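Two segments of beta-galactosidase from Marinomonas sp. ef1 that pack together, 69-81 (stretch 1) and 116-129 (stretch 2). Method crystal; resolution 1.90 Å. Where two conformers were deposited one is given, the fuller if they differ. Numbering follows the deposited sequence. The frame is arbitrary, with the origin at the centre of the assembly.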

# COMPACT_ATOMS: atom_id res chain seq x y z
N ILE A 69 -18.10 -12.58 -51.67
CA ILE A 69 -17.43 -11.29 -51.65
C ILE A 69 -16.04 -11.54 -52.20
O ILE A 69 -15.24 -12.23 -51.56
N LEU A 70 -15.73 -10.99 -53.38
CA LEU A 70 -14.46 -11.27 -54.05
C LEU A 70 -13.48 -10.15 -53.72
O LEU A 70 -13.76 -8.98 -53.95
N GLY A 71 -12.32 -10.51 -53.18
CA GLY A 71 -11.29 -9.51 -52.85
C GLY A 71 -10.27 -9.30 -53.97
O GLY A 71 -9.74 -10.28 -54.48
N THR A 72 -10.00 -8.04 -54.34
CA THR A 72 -8.88 -7.76 -55.24
C THR A 72 -7.60 -8.02 -54.44
O THR A 72 -7.54 -7.71 -53.25
N PRO A 73 -6.57 -8.61 -55.08
CA PRO A 73 -5.40 -9.12 -54.37
C PRO A 73 -4.24 -8.13 -54.19
O PRO A 73 -3.09 -8.55 -53.99
N THR A 74 -4.54 -6.84 -54.19
CA THR A 74 -3.51 -5.80 -54.28
C THR A 74 -2.77 -5.48 -52.97
O THR A 74 -1.80 -4.72 -52.98
N ALA A 75 -3.22 -6.05 -51.85
CA ALA A 75 -2.53 -5.87 -50.56
C ALA A 75 -1.20 -6.58 -50.51
O ALA A 75 -0.30 -6.16 -49.77
N THR A 76 -1.08 -7.67 -51.27
CA THR A 76 0.08 -8.55 -51.24
C THR A 76 0.56 -8.89 -52.66
O THR A 76 0.38 -10.02 -53.11
N PRO A 77 1.17 -7.92 -53.37
CA PRO A 77 1.71 -8.23 -54.69
C PRO A 77 2.94 -9.16 -54.61
O PRO A 77 3.62 -9.17 -53.57
N PRO A 78 3.20 -9.95 -55.68
CA PRO A 78 4.28 -10.93 -55.60
C PRO A 78 5.68 -10.33 -55.68
O PRO A 78 5.84 -9.20 -56.14
N LYS A 79 6.68 -11.11 -55.29
CA LYS A 79 8.07 -10.64 -55.25
C LYS A 79 8.61 -10.26 -56.63
O LYS A 79 9.35 -9.28 -56.76
N TRP A 80 8.24 -11.02 -57.67
CA TRP A 80 8.66 -10.67 -59.03
C TRP A 80 8.21 -9.26 -59.42
O TRP A 80 8.93 -8.54 -60.10
N LEU A 81 7.02 -8.86 -58.96
CA LEU A 81 6.48 -7.53 -59.26
C LEU A 81 7.23 -6.44 -58.47
O LEU A 81 7.61 -5.41 -59.03
N GLU A 116 0.02 -1.34 -62.29
CA GLU A 116 -0.08 -2.80 -62.09
C GLU A 116 -1.42 -3.20 -61.47
O GLU A 116 -2.00 -4.21 -61.86
N CYS A 117 -1.92 -2.39 -60.52
CA CYS A 117 -3.25 -2.62 -59.94
C CYS A 117 -4.36 -2.46 -60.98
O CYS A 117 -5.30 -3.26 -61.00
N ARG A 118 -4.25 -1.43 -61.83
CA ARG A 118 -5.20 -1.23 -62.92
C ARG A 118 -5.28 -2.49 -63.80
O ARG A 118 -6.38 -2.93 -64.13
N ARG A 119 -4.12 -3.05 -64.14
CA ARG A 119 -4.05 -4.27 -64.96
C ARG A 119 -4.74 -5.46 -64.31
O ARG A 119 -5.59 -6.10 -64.93
N MET A 120 -4.37 -5.76 -63.06
CA MET A 120 -4.89 -6.94 -62.38
C MET A 120 -6.38 -6.82 -62.03
O MET A 120 -7.13 -7.78 -62.19
N VAL A 121 -6.79 -5.65 -61.56
CA VAL A 121 -8.20 -5.44 -61.20
C VAL A 121 -9.08 -5.49 -62.45
O VAL A 121 -10.19 -6.03 -62.40
N THR A 122 -8.60 -4.93 -63.56
CA THR A 122 -9.30 -5.06 -64.84
C THR A 122 -9.42 -6.52 -65.28
O THR A 122 -10.51 -6.96 -65.65
N MET A 123 -8.31 -7.27 -65.22
CA MET A 123 -8.35 -8.70 -65.53
C MET A 123 -9.41 -9.44 -64.71
O MET A 123 -10.22 -10.18 -65.26
N MET A 124 -9.39 -9.24 -63.39
CA MET A 124 -10.35 -9.90 -62.47
C MET A 124 -11.79 -9.48 -62.69
O MET A 124 -12.68 -10.33 -62.70
N ALA A 125 -12.01 -8.18 -62.80
CA ALA A 125 -13.35 -7.62 -63.01
C ALA A 125 -13.98 -8.05 -64.34
O ALA A 125 -15.19 -8.24 -64.42
N GLU A 126 -13.16 -8.17 -65.39
CA GLU A 126 -13.65 -8.64 -66.68
C GLU A 126 -14.04 -10.12 -66.60
O GLU A 126 -15.10 -10.50 -67.09
N ARG A 127 -13.22 -10.93 -65.94
CA ARG A 127 -13.52 -12.36 -65.81
C ARG A 127 -14.72 -12.67 -64.90
O ARG A 127 -15.54 -13.54 -65.23
N TYR A 128 -14.81 -11.98 -63.76
CA TYR A 128 -15.76 -12.36 -62.69
C TYR A 128 -16.83 -11.34 -62.36
O TYR A 128 -17.71 -11.63 -61.54
N GLY A 129 -16.78 -10.16 -62.98
CA GLY A 129 -17.71 -9.07 -62.67
C GLY A 129 -19.18 -9.39 -62.87
O GLY A 129 -20.04 -8.74 -62.26

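Which apolar side chains meet across the contact? They centre on Met-124, which points toward stretch 1 and has the most area covered of any residue here. Its chi1 of -95° and chi3 of 110° both lie between wells, while chi2 is t. The side chain meets Leu-70, CD2 to Met-124 CE at 3.5 Å, and Pro-73, whose CD lies 3.6 Å from Met-124 SD. Leu-70, also off-well at chi1 -132°, reaches Tyr-128 as well, with its CD1 3.7 Å from Tyr-128 CB. Pro-73, with its ring C-gamma endo, sets CG 3.9 Å from CG of Met-120, a t, p, p rotamer. Strand and helix run nearly antiparallel, at 154°. In the backbone register Leu-70 pairs with Tyr-128, Thr-72 with Val-121 and Thr-74 with Cys-117.

What do the threonines contribute? Thr-72 and Thr-74, both p, offer methyls to the helix: Thr-72 CG2 lies 3.9 Å from Val-121 CG2, and Thr-74 CG2 lies 3.5 Å from Cys-117 SG. Val-121 (t) and Cys-117 (m) point sideways yet still meet them. Each of these threonines has its OG1 hydrogen-bonded elsewhere in the structure.

Do polar groups join the stretches? No hydrogen bond or salt bridge crosses between them. Charged side chains nevertheless take part: Leu-81 (t, t) brings CD1 to 4.0 Å from Glu-116 CD, and Arg-119 NH2 approaches the edge of the Trp-80 ring, 4.1 Å from Trp-80 CH2. Both Arg-119 and Trp-80 start sideways, but their ends come nearer. Within the helix, Glu-116 (m, m) and Arg-119 form a salt bridge, OE1 of Glu-116 to NE of Arg-119 at 3.6 Å, which pairs their charges beside these apolar neighbours.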

# COMPACT_ATOMS: atom_id res chain seq x y z
CB ILE A 69 -17.32 -10.71 -50.21
CG1 ILE A 69 -18.70 -10.58 -49.55
CG2 ILE A 69 -16.59 -9.37 -50.23
CD1 ILE A 69 -18.65 -10.59 -48.03
CB LEU A 70 -14.67 -11.33 -55.58
CG LEU A 70 -14.08 -12.48 -56.39
CD1 LEU A 70 -14.00 -12.10 -57.86
CD2 LEU A 70 -12.73 -13.00 -55.88
CB THR A 72 -8.88 -6.32 -55.84
OG1 THR A 72 -8.66 -5.33 -54.82
CG2 THR A 72 -10.17 -6.04 -56.57
CB PRO A 73 -4.99 -10.29 -55.26
CG PRO A 73 -5.25 -9.77 -56.63
CD PRO A 73 -6.55 -9.01 -56.50
CB THR A 74 -4.08 -4.50 -54.89
OG1 THR A 74 -5.22 -4.07 -54.13
CG2 THR A 74 -4.52 -4.72 -56.32
CB ALA A 75 -3.42 -6.37 -49.42
CB THR A 76 -0.22 -9.84 -50.44
OG1 THR A 76 -1.52 -10.34 -50.78
CG2 THR A 76 -0.21 -9.55 -48.95
CB PRO A 77 2.09 -6.86 -55.25
CG PRO A 77 2.37 -6.02 -54.04
CD PRO A 77 1.39 -6.50 -53.00
CB PRO A 78 4.03 -11.85 -56.81
CG PRO A 78 2.80 -11.37 -57.48
CD PRO A 78 2.52 -9.98 -56.98
CB LYS A 79 8.98 -11.67 -54.60
CG LYS A 79 10.43 -11.22 -54.38
CD LYS A 79 10.56 -9.84 -53.74
CE LYS A 79 11.83 -9.72 -52.89
NZ LYS A 79 13.06 -9.97 -53.69
CB TRP A 80 8.20 -11.71 -60.07
CG TRP A 80 6.72 -11.86 -60.26
CD1 TRP A 80 5.96 -12.89 -59.80
CD2 TRP A 80 5.83 -11.00 -60.98
NE1 TRP A 80 4.65 -12.72 -60.18
CE2 TRP A 80 4.55 -11.57 -60.90
CE3 TRP A 80 6.00 -9.81 -61.70
CZ2 TRP A 80 3.43 -10.97 -61.50
CZ3 TRP A 80 4.89 -9.22 -62.29
CH2 TRP A 80 3.62 -9.80 -62.19
CB LEU A 81 4.97 -7.51 -58.99
CG LEU A 81 4.14 -6.29 -59.45
CD1 LEU A 81 2.68 -6.68 -59.61
CD2 LEU A 81 4.27 -5.12 -58.48
CB GLU A 116 1.08 -3.35 -61.24
CG GLU A 116 2.46 -3.22 -61.87
CD GLU A 116 2.80 -4.32 -62.88
OE1 GLU A 116 1.89 -5.00 -63.39
OE2 GLU A 116 4.01 -4.50 -63.16
CB CYS A 117 -3.50 -1.70 -58.74
SG CYS A 117 -2.48 -2.09 -57.29
CB ARG A 118 -4.84 -0.02 -63.78
CG ARG A 118 -5.99 0.47 -64.68
CD ARG A 118 -5.51 1.51 -65.69
NE ARG A 118 -4.79 2.59 -65.04
CZ ARG A 118 -5.37 3.56 -64.34
NH1 ARG A 118 -6.69 3.59 -64.21
NH2 ARG A 118 -4.63 4.51 -63.78
CB ARG A 119 -2.59 -4.67 -65.27
CG ARG A 119 -2.48 -5.84 -66.26
CD ARG A 119 -1.08 -6.42 -66.41
NE ARG A 119 -0.56 -6.94 -65.16
CZ ARG A 119 -0.50 -8.23 -64.82
NH1 ARG A 119 -0.92 -9.18 -65.66
NH2 ARG A 119 -0.01 -8.55 -63.64
CB MET A 120 -4.07 -7.28 -61.12
CG MET A 120 -4.66 -8.38 -60.25
SD MET A 120 -4.89 -9.96 -61.09
CE MET A 120 -3.22 -10.60 -61.10
CB VAL A 121 -8.42 -4.15 -60.39
CG1 VAL A 121 -9.91 -3.89 -60.17
CG2 VAL A 121 -7.71 -4.26 -59.05
CB THR A 122 -8.63 -4.23 -65.95
OG1 THR A 122 -8.62 -2.85 -65.57
CG2 THR A 122 -9.38 -4.38 -67.29
CB MET A 123 -7.00 -9.37 -65.29
CG MET A 123 -5.97 -9.19 -66.40
SD MET A 123 -4.62 -10.39 -66.22
CE MET A 123 -3.86 -9.83 -64.71
CB MET A 124 -10.02 -9.61 -61.00
CG MET A 124 -9.17 -10.66 -60.33
SD MET A 124 -9.15 -10.41 -58.54
CE MET A 124 -10.09 -11.77 -57.86
CB ALA A 125 -13.29 -6.11 -62.92
CB GLU A 126 -12.64 -8.33 -67.81
CG GLU A 126 -12.66 -6.85 -68.17
CD GLU A 126 -11.56 -6.41 -69.12
OE1 GLU A 126 -10.50 -7.06 -69.21
OE2 GLU A 126 -11.76 -5.36 -69.78
CB ARG A 127 -12.29 -13.15 -65.32
CG ARG A 127 -12.47 -14.66 -65.39
CD ARG A 127 -11.16 -15.43 -65.25
NE ARG A 127 -11.33 -16.85 -65.58
CZ ARG A 127 -11.33 -17.36 -66.82
NH1 ARG A 127 -11.17 -16.59 -67.89
NH2 ARG A 127 -11.50 -18.67 -66.99
CB TYR A 128 -14.99 -12.69 -61.40
CG TYR A 128 -14.02 -13.82 -61.54
CD1 TYR A 128 -14.46 -15.13 -61.72
CD2 TYR A 128 -12.66 -13.60 -61.51
CE1 TYR A 128 -13.56 -16.18 -61.85
CE2 TYR A 128 -11.75 -14.62 -61.64
CZ TYR A 128 -12.21 -15.91 -61.81
OH TYR A 128 -11.28 -16.91 -61.92